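Local coordinates for protein bile salt hydrolase/transferase (Clostridium perfringens, PDB 2BJF) that hydrolyses the amide bond of glycine- and taurine-conjugated bile salts, releasing bile acids, and can also join an amine to a bile acid, at residues A[64-69]-A[131-136]; A[87-92]-A[142-147]; A[36-41]-A[45-50]. All coordinates share one frame; numbering follows the deposited sequence. Where two conformers were deposited one is given.

Contact 1 (A[64-69]-A[131-136]); sequences YPTFAD and IPISEN. With DXC ((3alpha,5beta,12alpha)-3,12-dihydroxycholan-24-oic acid), chain B.
Ile133 reaches across to Thr66 and Tyr64 with a single atom, its CD1 methyl. CD1 lies 4.0 Å from Thr66 CG2, and the two side chains cross at a slant. The same methyl comes within 4.3 Å of Tyr64 CD2, approaching the ring obliquely. No hydrogen bond joins the two segments. The bound deoxycholate adds the third surface. Ile133 divides its work between its two branches. CG1 stands anti to the backbone N (chi1 -169°) and chi2 is also extended, which carries CD1 out to the strand. The other branch, CG2, is then left to meet the steroid, with Ile133 CG2 3.7 Å from DXC C7. Thr66 CG2 also touches the ligand, at 4.0 Å from DXC C18. Further along the chain, Ala68 CB packs against DXC C19 at 3.8 Å. Ala68 and Ile133 are both residues of the deoxycholate pocket. Within the same strand, the neighbour Pro65 places its CD 3.6 Å above one face of the Tyr64 ring.

Outer partners help to position these groups. With OG1 opposite the backbone N (chi1 -177°), the Thr66 hydroxyl bonds to Tyr103 O and CG2 faces Ile133 CD1 and the steroid. Tyr64 OH bonds to Asn104 OD1. Ile133 sits in a loop without regular structure, but its carbonyl oxygen is held by Asn41 ND2 and Ser43 OG. Beyond Ala68, Asp69 forms a salt bridge with Arg18, a deoxycholate-binding residue.

The contact is buried and apolar at its centre, and the hydroxyls of Thr66 and Tyr64 are each bonded to a residue outside the two segments. Segments 64-69 and 131-136 thus give Thr66, Ala68 and Ile133 carbons to one apolar side of the pocket, consistent with its steroid ligand.

Contact 2 (A[87-92]-A[142-147]); sequences VSYSKE and LHWMIS. With DXC ((3alpha,5beta,12alpha)-3,12-dihydroxycholan-24-oic acid), chain B.
Leu142, a residue of the deoxycholate pocket, is tied at its backbone to Tyr89 of the loop after strand 77-82. Leu142 turns both methyls to the ligand: CD1 lies 3.7 Å from DXC C16, and CD2 3.9 Å from the same carbon. The backbone N of Leu142 donates a hydrogen bond to Tyr89 OH at 2.7 Å, with an N-H...O angle of 151°. The nitrogen meets the hydroxyl end of the tyrosine at the ring edge, near the ring plane. With CG anti to its own carbonyl carbon (chi1 -51°), Tyr89 sends its ring toward Leu142, and OH is the part that arrives. Tyr89 OH also lies 3.7 Å from Leu142 CB and has a weak hydrogen bond with Thr140 O. Trp144 CH2 approaches Tyr89 obliquely, 4.4 Å from CE1. Leu142 CB in turn lies 3.7 Å above one face of the Trp144 ring. Val87 CG2 makes a lighter contact with Leu142 O at 4.0 Å.

Strand 142-147 runs between antiparallel strands 77-82 and 153-158. Ile128 of strand 126-129 touches both Tyr89 and Trp144, and the Trp144 ring also meets Phe105 at the start of helix 105-112.

Contact 3 (A[36-41]-A[45-50]); sequences NFKCVN and KKELTT
Lys38, Val40, Glu47 and Thr49 share one face of a two-stranded antiparallel hairpin. Val40 and Glu47 lie side by side and point the same way, with Val40 CG2 3.8 Å from Glu47 CG. Lys38 crosses Glu47 at a slant, and its CD lies 3.5 Å from Glu47 OE1. The lysine chain starts extended but bends at chi3 and chi4. Its NZ stays 4.8 Å from Glu47 OE2, so the opposite charges are near without touching. Lys38 also slants across Thr49, where CB meets OG1.

Cys39 and Leu48 form a hydrogen-bonded pair, with the non-hydrogen-bonded pairs Lys38-Thr49 and Val40-Glu47 on either side of it. Their side chains lie on the other face. Cys39 N reaches Leu48 O at 2.6 Å, and Leu48 N returns to Cys39 O at 2.9 Å. On this face Cys39 and Leu48 pack on Tyr64, and Leu48 also touches Leu107 and Ala111 of helix 105-112.

Thr50 OG1 sits between its backbone N and carbonyl carbon (chi1 59°). From there it accepts Phe37 N at 3.0 Å, nearly straight at 166°, and is also bonded to Pro34 O. Near the turn, Asn41 N bonds to Lys46 O. The chemistry is two-sided: the Lys38, Glu47 and Thr49 side, with the partly exposed Val40 among them, is mostly open to solvent, while Cys39 and Leu48 are buried.

Contact 1 is buried, contact 2 partly so, and contact 3 is a peripheral hairpin with one largely exposed face. Contacts 1 and 2 reach the same large sheet through different strands, and both touch deoxycholate. Across its own segments contact 1 is apolar packing alone; contact 2 has one backbone-to-tyrosine hydrogen bond between its segments. Contact 3 relies mainly on main-chain bonding between strands close in sequence. It touches contact 1 through Asn41 and the Tyr64 ring, where the polar hairpin meets the apolar side of the pocket. Contacts 2 and 3 do not touch, their nearest atoms being about 8 Å apart.

Contact 1 (A[64-69]-A[131-136])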
loop_
_atom_site.group_PDB
_atom_site.type_symbol
_atom_site.label_atom_id
_atom_site.label_comp_id
_atom_site.label_asym_id
_atom_site.label_seq_id
_atom_site.Cartn_x
_atom_site.Cartn_y
_atom_site.Cartn_z
ATOM N N TYR A 64 -12.033 -14.770 42.099
ATOM C CA TYR A 64 -13.154 -14.379 41.238
ATOM C C TYR A 64 -12.890 -14.658 39.753
ATOM O O TYR A 64 -11.848 -14.262 39.228
ATOM C CB TYR A 64 -13.501 -12.900 41.446
ATOM C CG TYR A 64 -14.850 -12.501 40.885
ATOM C CD1 TYR A 64 -16.021 -12.739 41.604
ATOM C CD2 TYR A 64 -14.956 -11.887 39.636
ATOM C CE1 TYR A 64 -17.263 -12.377 41.098
ATOM C CE2 TYR A 64 -16.197 -11.523 39.117
ATOM C CZ TYR A 64 -17.345 -11.771 39.854
ATOM O OH TYR A 64 -18.575 -11.416 39.354
ATOM N N PRO A 65 -13.840 -15.332 39.071
ATOM C CA PRO A 65 -13.664 -15.650 37.653
ATOM C C PRO A 65 -13.934 -14.457 36.735
ATOM O O PRO A 65 -14.946 -13.768 36.887
ATOM C CB PRO A 65 -14.692 -16.758 37.410
ATOM C CG PRO A 65 -15.770 -16.500 38.406
ATOM C CD PRO A 65 -15.124 -15.839 39.597
ATOM N N THR A 66 -13.018 -14.220 35.801
ATOM C CA THR A 66 -13.176 -13.170 34.794
ATOM C C THR A 66 -12.751 -13.712 33.429
ATOM O O THR A 66 -11.769 -14.452 33.328
ATOM C CB THR A 66 -12.419 -11.866 35.182
ATOM O OG1 THR A 66 -12.668 -10.848 34.204
ATOM C CG2 THR A 66 -10.910 -12.098 35.319
ATOM N N PHE A 67 -13.498 -13.351 32.387
ATOM C CA PHE A 67 -13.381 -14.017 31.085
ATOM C C PHE A 67 -12.787 -13.171 29.963
ATOM O O PHE A 67 -12.958 -11.950 29.927
ATOM C CB PHE A 67 -14.744 -14.553 30.643
ATOM C CG PHE A 67 -15.200 -15.756 31.414
ATOM C CD1 PHE A 67 -14.976 -17.037 30.920
ATOM C CD2 PHE A 67 -15.850 -15.612 32.634
ATOM C CE1 PHE A 67 -15.392 -18.158 31.630
ATOM C CE2 PHE A 67 -16.269 -16.727 33.354
ATOM C CZ PHE A 67 -16.040 -18.003 32.850
ATOM N N ALA A 68 -12.101 -13.849 29.045
ATOM C CA ALA A 68 -11.588 -13.239 27.820
ATOM C C ALA A 68 -12.562 -13.465 26.665
ATOM O O ALA A 68 -12.770 -12.581 25.829
ATOM C CB ALA A 68 -10.226 -13.809 27.482
ATOM N N ASP A 69 -13.139 -14.665 26.621
ATOM C CA ASP A 69 -14.182 -15.026 25.661
ATOM C C ASP A 69 -14.872 -16.301 26.125
ATOM O O ASP A 69 -14.260 -17.138 26.790
ATOM C CB ASP A 69 -13.631 -15.199 24.237
ATOM C CG ASP A 69 -12.415 -16.102 24.180
ATOM O OD1 ASP A 69 -11.300 -15.604 24.432
ATOM O OD2 ASP A 69 -12.575 -17.302 23.870
ATOM N N ILE A 131 -14.520 -0.119 38.005
ATOM C CA ILE A 131 -14.306 -0.645 39.353
ATOM C C ILE A 131 -13.224 -1.723 39.291
ATOM O O ILE A 131 -13.342 -2.668 38.509
ATOM C CB ILE A 131 -15.616 -1.240 39.961
ATOM C CG1 ILE A 131 -16.733 -0.185 40.038
ATOM C CG2 ILE A 131 -15.358 -1.883 41.333
ATOM C CD1 ILE A 131 -16.421 1.048 40.889
ATOM N N PRO A 132 -12.154 -1.578 40.100
ATOM C CA PRO A 132 -11.097 -2.592 40.124
ATOM C C PRO A 132 -11.593 -3.948 40.628
ATOM O O PRO A 132 -12.421 -4.006 41.541
ATOM C CB PRO A 132 -10.064 -2.006 41.095
ATOM C CG PRO A 132 -10.818 -1.026 41.921
ATOM C CD PRO A 132 -11.865 -0.461 41.017
ATOM N N ILE A 133 -11.091 -5.020 40.018
ATOM C CA ILE A 133 -11.414 -6.389 40.431
ATOM C C ILE A 133 -10.859 -6.674 41.832
ATOM O O ILE A 133 -11.455 -7.419 42.611
ATOM C CB ILE A 133 -10.900 -7.435 39.392
ATOM C CG1 ILE A 133 -11.479 -8.828 39.675
ATOM C CG2 ILE A 133 -9.363 -7.443 39.320
ATOM C CD1 ILE A 133 -11.311 -9.824 38.535
ATOM N N SER A 134 -9.717 -6.054 42.129
ATOM C CA SER A 134 -9.046 -6.150 43.420
ATOM C C SER A 134 -8.089 -4.968 43.538
ATOM O O SER A 134 -7.586 -4.475 42.522
ATOM C CB SER A 134 -8.277 -7.470 43.529
ATOM O OG SER A 134 -7.807 -7.681 44.848
ATOM N N GLU A 135 -7.872 -4.512 44.772
ATOM C CA GLU A 135 -6.999 -3.370 45.079
ATOM C C GLU A 135 -7.422 -2.097 44.334
ATOM O O GLU A 135 -8.585 -1.695 44.402
ATOM C CB GLU A 135 -5.526 -3.710 44.815
ATOM C CG GLU A 135 -5.041 -4.973 45.512
ATOM C CD GLU A 135 -3.531 -5.069 45.577
ATOM O OE1 GLU A 135 -2.859 -4.015 45.546
ATOM O OE2 GLU A 135 -3.015 -6.201 45.678
ATOM N N ASN A 136 -6.477 -1.471 43.633
ATOM C CA ASN A 136 -6.763 -0.284 42.826
ATOM C C ASN A 136 -6.349 -0.510 41.370
ATOM O O ASN A 136 -6.175 0.442 40.602
ATOM C CB ASN A 136 -6.058 0.949 43.408
ATOM C CG ASN A 136 -4.537 0.871 43.307
ATOM O OD1 ASN A 136 -3.952 -0.213 43.219
ATOM N ND2 ASN A 136 -3.890 2.032 43.326
HETATM C C1 DXC B . -5.174 -6.464 35.602
HETATM C C2 DXC B . -6.689 -6.364 35.426
HETATM C C3 DXC B . -7.444 -7.617 35.905
HETATM C C4 DXC B . -6.895 -8.935 35.330
HETATM C C5 DXC B . -5.377 -8.978 35.510
HETATM C C6 DXC B . -4.646 -7.747 34.970
HETATM C C7 DXC B . -8.947 -7.432 35.648
HETATM C C8 DXC B . -9.353 -7.613 34.183
HETATM C C9 DXC B . -8.764 -8.859 33.520
HETATM C C10 DXC B . -7.262 -9.039 33.826
HETATM C C11 DXC B . -8.897 -8.783 31.995
HETATM C C12 DXC B . -8.382 -10.012 31.243
HETATM C C13 DXC B . -6.901 -10.244 31.582
HETATM C C14 DXC B . -6.672 -10.268 33.102
HETATM C C15 DXC B . -10.252 -8.439 31.375
HETATM C C16 DXC B . -10.086 -8.887 29.919
HETATM C C17 DXC B . -8.703 -9.555 29.811
HETATM C C18 DXC B . -7.472 -10.121 36.103
HETATM C C19 DXC B . -8.619 -10.549 28.632
HETATM O O1 DXC B . -6.061 -9.250 30.975
HETATM O O2 DXC B . -4.548 -5.337 34.977
HETATM C C20 DXC B . -9.179 -11.280 31.605
HETATM C C21 DXC B . -8.769 -9.834 27.282
HETATM C C22 DXC B . -7.682 -8.784 27.036
HETATM C C23 DXC B . -7.476 -8.495 25.565
HETATM O O3 DXC B . -8.045 -9.205 24.708
HETATM O O4 DXC B . -6.729 -7.541 25.264
HETATM C C24 DXC B . -7.358 -11.417 28.610
#

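Contact 2 (A[87-92]-A[142-147])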
loop_
_atom_site.group_PDB
_atom_site.type_symbol
_atom_site.label_atom_id
_atom_site.label_comp_id
_atom_site.label_asym_id
_atom_site.label_seq_id
_atom_site.Cartn_x
_atom_site.Cartn_y
_atom_site.Cartn_z
ATOM N N VAL A 87 -11.898 4.625 24.266
ATOM C CA VAL A 87 -12.668 4.050 25.370
ATOM C C VAL A 87 -12.802 5.050 26.525
ATOM O O VAL A 87 -11.904 5.862 26.761
ATOM C CB VAL A 87 -12.040 2.716 25.870
ATOM C CG1 VAL A 87 -10.746 2.965 26.653
ATOM C CG2 VAL A 87 -13.038 1.913 26.699
ATOM N N SER A 88 -13.933 4.990 27.226
ATOM C CA SER A 88 -14.156 5.809 28.416
ATOM C C SER A 88 -15.142 5.140 29.370
ATOM O O SER A 88 -16.320 4.977 29.046
ATOM C CB SER A 88 -14.646 7.208 28.034
ATOM O OG SER A 88 -14.947 7.983 29.182
ATOM N N TYR A 89 -14.644 4.750 30.540
ATOM C CA TYR A 89 -15.487 4.203 31.597
ATOM C C TYR A 89 -15.765 5.277 32.642
ATOM O O TYR A 89 -14.941 6.168 32.855
ATOM C CB TYR A 89 -14.805 3.017 32.285
ATOM C CG TYR A 89 -14.283 1.922 31.377
ATOM C CD1 TYR A 89 -15.134 1.229 30.515
ATOM C CD2 TYR A 89 -12.938 1.554 31.414
ATOM C CE1 TYR A 89 -14.650 0.212 29.693
ATOM C CE2 TYR A 89 -12.447 0.538 30.602
ATOM C CZ TYR A 89 -13.306 -0.127 29.745
ATOM O OH TYR A 89 -12.816 -1.133 28.945
ATOM N N SER A 90 -16.921 5.188 33.297
ATOM C CA SER A 90 -17.217 6.056 34.435
ATOM C C SER A 90 -16.390 5.621 35.644
ATOM O O SER A 90 -16.080 4.436 35.799
ATOM C CB SER A 90 -18.714 6.045 34.766
ATOM O OG SER A 90 -19.125 4.794 35.288
ATOM N N LYS A 91 -16.026 6.586 36.486
ATOM C CA LYS A 91 -15.213 6.324 37.676
ATOM C C LYS A 91 -16.016 5.635 38.778
ATOM O O LYS A 91 -15.465 4.872 39.574
ATOM C CB LYS A 91 -14.606 7.624 38.216
ATOM C CG LYS A 91 -13.684 8.351 37.239
ATOM C CD LYS A 91 -13.048 9.595 37.865
ATOM C CE LYS A 91 -14.057 10.722 38.095
ATOM N NZ LYS A 91 -14.576 11.312 36.827
ATOM N N GLU A 92 -17.315 5.919 38.817
ATOM C CA GLU A 92 -18.226 5.335 39.800
ATOM C C GLU A 92 -19.575 5.012 39.156
ATOM O O GLU A 92 -19.809 5.354 37.994
ATOM C CB GLU A 92 -18.399 6.263 41.017
ATOM C CG GLU A 92 -18.753 7.719 40.691
ATOM C CD GLU A 92 -17.537 8.567 40.339
ATOM O OE1 GLU A 92 -16.581 8.617 41.143
ATOM O OE2 GLU A 92 -17.541 9.191 39.258
ATOM N N LEU A 142 -11.314 -2.283 27.030
ATOM C CA LEU A 142 -12.010 -3.327 26.281
ATOM C C LEU A 142 -13.220 -2.846 25.492
ATOM O O LEU A 142 -13.888 -1.881 25.870
ATOM C CB LEU A 142 -12.475 -4.439 27.229
ATOM C CG LEU A 142 -11.455 -5.268 28.010
ATOM C CD1 LEU A 142 -12.144 -5.941 29.183
ATOM C CD2 LEU A 142 -10.757 -6.291 27.122
ATOM N N HIS A 143 -13.475 -3.535 24.384
ATOM C CA HIS A 143 -14.784 -3.538 23.740
ATOM C C HIS A 143 -15.188 -4.988 23.461
ATOM O O HIS A 143 -14.341 -5.889 23.492
ATOM C CB HIS A 143 -14.827 -2.636 22.494
ATOM C CG HIS A 143 -13.957 -3.084 21.357
ATOM N ND1 HIS A 143 -14.116 -2.599 20.077
ATOM C CD2 HIS A 143 -12.926 -3.961 21.300
ATOM C CE1 HIS A 143 -13.219 -3.155 19.282
ATOM N NE2 HIS A 143 -12.487 -3.987 19.999
ATOM N N TRP A 144 -16.474 -5.219 23.219
ATOM C CA TRP A 144 -16.994 -6.581 23.167
ATOM C C TRP A 144 -17.755 -6.890 21.887
ATOM O O TRP A 144 -18.458 -6.033 21.352
ATOM C CB TRP A 144 -17.896 -6.858 24.376
ATOM C CG TRP A 144 -17.193 -6.767 25.700
ATOM C CD1 TRP A 144 -16.655 -7.798 26.416
ATOM C CD2 TRP A 144 -16.953 -5.579 26.466
ATOM N NE1 TRP A 144 -16.095 -7.327 27.581
ATOM C CE2 TRP A 144 -16.263 -5.969 27.637
ATOM C CE3 TRP A 144 -17.259 -4.224 26.280
ATOM C CZ2 TRP A 144 -15.870 -5.051 28.617
ATOM C CZ3 TRP A 144 -16.862 -3.311 27.251
ATOM C CH2 TRP A 144 -16.178 -3.730 28.407
ATOM N N MET A 145 -17.601 -8.120 21.408
ATOM C CA MET A 145 -18.446 -8.652 20.345
ATOM C C MET A 145 -19.341 -9.741 20.929
ATOM O O MET A 145 -18.875 -10.601 21.681
ATOM C CB MET A 145 -17.602 -9.203 19.195
ATOM C CG MET A 145 -18.417 -9.657 17.992
ATOM S SD MET A 145 -17.386 -10.043 16.567
ATOM C CE MET A 145 -18.586 -10.802 15.476
ATOM N N ILE A 146 -20.625 -9.681 20.590
ATOM C CA ILE A 146 -21.621 -10.628 21.087
ATOM C C ILE A 146 -22.348 -11.237 19.890
ATOM O O ILE A 146 -22.747 -10.519 18.971
ATOM C CB ILE A 146 -22.626 -9.944 22.056
ATOM C CG1 ILE A 146 -21.888 -9.306 23.238
ATOM C CG2 ILE A 146 -23.664 -10.945 22.563
ATOM C CD1 ILE A 146 -22.723 -8.329 24.053
ATOM N N SER A 147 -22.498 -12.559 19.898
ATOM C CA SER A 147 -23.081 -13.284 18.773
ATOM C C SER A 147 -23.855 -14.498 19.274
ATOM O O SER A 147 -23.523 -15.053 20.321
ATOM C CB SER A 147 -21.975 -13.720 17.806
ATOM O OG SER A 147 -22.500 -14.041 16.528
HETATM C C1 DXC B . -5.174 -6.464 35.602
HETATM C C2 DXC B . -6.689 -6.364 35.426
HETATM C C3 DXC B . -7.444 -7.617 35.905
HETATM C C4 DXC B . -6.895 -8.935 35.330
HETATM C C5 DXC B . -5.377 -8.978 35.510
HETATM C C6 DXC B . -4.646 -7.747 34.970
HETATM C C7 DXC B . -8.947 -7.432 35.648
HETATM C C8 DXC B . -9.353 -7.613 34.183
HETATM C C9 DXC B . -8.764 -8.859 33.520
HETATM C C10 DXC B . -7.262 -9.039 33.826
HETATM C C11 DXC B . -8.897 -8.783 31.995
HETATM C C12 DXC B . -8.382 -10.012 31.243
HETATM C C13 DXC B . -6.901 -10.244 31.582
HETATM C C14 DXC B . -6.672 -10.268 33.102
HETATM C C15 DXC B . -10.252 -8.439 31.375
HETATM C C16 DXC B . -10.086 -8.887 29.919
HETATM C C17 DXC B . -8.703 -9.555 29.811
HETATM C C18 DXC B . -7.472 -10.121 36.103
HETATM C C19 DXC B . -8.619 -10.549 28.632
HETATM O O1 DXC B . -6.061 -9.250 30.975
HETATM O O2 DXC B . -4.548 -5.337 34.977
HETATM C C20 DXC B . -9.179 -11.280 31.605
HETATM C C21 DXC B . -8.769 -9.834 27.282
HETATM C C22 DXC B . -7.682 -8.784 27.036
HETATM C C23 DXC B . -7.476 -8.495 25.565
HETATM O O3 DXC B . -8.045 -9.205 24.708
HETATM O O4 DXC B . -6.729 -7.541 25.264
HETATM C C24 DXC B . -7.358 -11.417 28.610
#

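Contact 3 (A[36-41]-A[45-50])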
loop_
_atom_site.group_PDB
_atom_site.type_symbol
_atom_site.label_atom_id
_atom_site.label_comp_id
_atom_site.label_asym_id
_atom_site.label_seq_id
_atom_site.Cartn_x
_atom_site.Cartn_y
_atom_site.Cartn_z
ATOM N N ASN A 36 -26.908 -21.525 38.573
ATOM C CA ASN A 36 -27.169 -21.181 39.977
ATOM C C ASN A 36 -25.906 -21.131 40.852
ATOM O O ASN A 36 -25.944 -21.453 42.042
ATOM C CB ASN A 36 -28.229 -22.129 40.569
ATOM C CG ASN A 36 -28.846 -21.601 41.854
ATOM O OD1 ASN A 36 -28.826 -22.278 42.884
ATOM N ND2 ASN A 36 -29.396 -20.392 41.801
ATOM N N PHE A 37 -24.789 -20.724 40.251
ATOM C CA PHE A 37 -23.531 -20.587 40.985
ATOM C C PHE A 37 -23.271 -19.134 41.359
ATOM O O PHE A 37 -23.227 -18.257 40.493
ATOM C CB PHE A 37 -22.346 -21.157 40.195
ATOM C CG PHE A 37 -21.072 -21.236 40.993
ATOM C CD1 PHE A 37 -20.783 -22.365 41.757
ATOM C CD2 PHE A 37 -20.167 -20.177 40.996
ATOM C CE1 PHE A 37 -19.610 -22.439 42.506
ATOM C CE2 PHE A 37 -18.995 -20.241 41.744
ATOM C CZ PHE A 37 -18.715 -21.376 42.498
ATOM N N LYS A 38 -23.092 -18.896 42.655
ATOM C CA LYS A 38 -22.868 -17.554 43.179
ATOM C C LYS A 38 -21.384 -17.188 43.153
ATOM O O LYS A 38 -20.565 -17.801 43.845
ATOM C CB LYS A 38 -23.447 -17.436 44.594
ATOM C CG LYS A 38 -23.299 -16.059 45.239
ATOM C CD LYS A 38 -24.098 -15.938 46.541
ATOM C CE LYS A 38 -23.683 -16.964 47.596
ATOM N NZ LYS A 38 -22.260 -16.829 48.021
ATOM N N CYS A 39 -21.053 -16.193 42.332
ATOM C CA CYS A 39 -19.700 -15.656 42.243
ATOM C C CYS A 39 -19.602 -14.405 43.109
ATOM O O CYS A 39 -20.322 -13.430 42.884
ATOM C CB CYS A 39 -19.349 -15.315 40.792
ATOM S SG CYS A 39 -19.518 -16.681 39.621
ATOM N N VAL A 40 -18.713 -14.442 44.100
ATOM C CA VAL A 40 -18.549 -13.328 45.036
ATOM C C VAL A 40 -17.171 -12.684 44.895
ATOM O O VAL A 40 -16.144 -13.358 45.014
ATOM C CB VAL A 40 -18.767 -13.770 46.511
ATOM C CG1 VAL A 40 -18.718 -12.568 47.449
ATOM C CG2 VAL A 40 -20.092 -14.506 46.670
ATOM N N ASN A 41 -17.158 -11.380 44.626
ATOM C CA ASN A 41 -15.919 -10.610 44.614
ATOM C C ASN A 41 -15.582 -10.181 46.036
ATOM O O ASN A 41 -16.348 -9.454 46.669
ATOM C CB ASN A 41 -16.035 -9.399 43.681
ATOM C CG ASN A 41 -14.719 -8.651 43.522
ATOM O OD1 ASN A 41 -14.211 -8.046 44.468
ATOM N ND2 ASN A 41 -14.169 -8.679 42.313
ATOM N N LYS A 45 -17.330 -6.947 47.522
ATOM C CA LYS A 45 -18.524 -7.679 47.989
ATOM C C LYS A 45 -19.646 -7.839 46.952
ATOM O O LYS A 45 -20.729 -8.337 47.279
ATOM C CB LYS A 45 -19.061 -7.097 49.307
ATOM C CG LYS A 45 -18.167 -7.368 50.507
ATOM C CD LYS A 45 -18.820 -6.913 51.803
ATOM C CE LYS A 45 -17.921 -7.177 53.004
ATOM N NZ LYS A 45 -17.723 -8.633 53.267
ATOM N N LYS A 46 -19.386 -7.430 45.710
ATOM C CA LYS A 46 -20.368 -7.560 44.632
ATOM C C LYS A 46 -20.566 -9.023 44.249
ATOM O O LYS A 46 -19.609 -9.799 44.209
ATOM C CB LYS A 46 -19.952 -6.742 43.406
ATOM C CG LYS A 46 -19.974 -5.237 43.626
ATOM C CD LYS A 46 -19.484 -4.490 42.397
ATOM C CE LYS A 46 -19.335 -2.998 42.668
ATOM N NZ LYS A 46 -20.642 -2.324 42.912
ATOM N N GLU A 47 -21.814 -9.389 43.972
ATOM C CA GLU A 47 -22.171 -10.781 43.714
ATOM C C GLU A 47 -22.872 -10.980 42.373
ATOM O O GLU A 47 -23.591 -10.098 41.895
ATOM C CB GLU A 47 -23.047 -11.332 44.845
ATOM C CG GLU A 47 -22.333 -11.456 46.189
ATOM C CD GLU A 47 -23.213 -12.030 47.288
ATOM O OE1 GLU A 47 -24.360 -12.441 47.003
ATOM O OE2 GLU A 47 -22.752 -12.071 48.448
ATOM N N LEU A 48 -22.645 -12.146 41.774
ATOM C CA LEU A 48 -23.344 -12.559 40.562
ATOM C C LEU A 48 -23.692 -14.040 40.657
ATOM O O LEU A 48 -22.818 -14.879 40.885
ATOM C CB LEU A 48 -22.494 -12.277 39.313
ATOM C CG LEU A 48 -23.066 -12.667 37.942
ATOM C CD1 LEU A 48 -22.716 -11.625 36.889
ATOM C CD2 LEU A 48 -22.598 -14.054 37.507
ATOM N N THR A 49 -24.973 -14.351 40.490
ATOM C CA THR A 49 -25.432 -15.736 40.460
ATOM C C THR A 49 -25.872 -16.081 39.043
ATOM O O THR A 49 -26.760 -15.433 38.485
ATOM C CB THR A 49 -26.578 -15.990 41.470
ATOM O OG1 THR A 49 -26.156 -15.605 42.784
ATOM C CG2 THR A 49 -26.966 -17.464 41.486
ATOM N N THR A 50 -25.236 -17.096 38.463
ATOM C CA THR A 50 -25.495 -17.486 37.078
ATOM C C THR A 50 -26.903 -18.041 36.900
ATOM O O THR A 50 -27.378 -18.828 37.719
ATOM C CB THR A 50 -24.473 -18.533 36.568
ATOM O OG1 THR A 50 -24.521 -19.701 37.396
ATOM C CG2 THR A 50 -23.056 -17.962 36.574
HETATM O O HOH W 1 -30.230 -19.109 39.460
#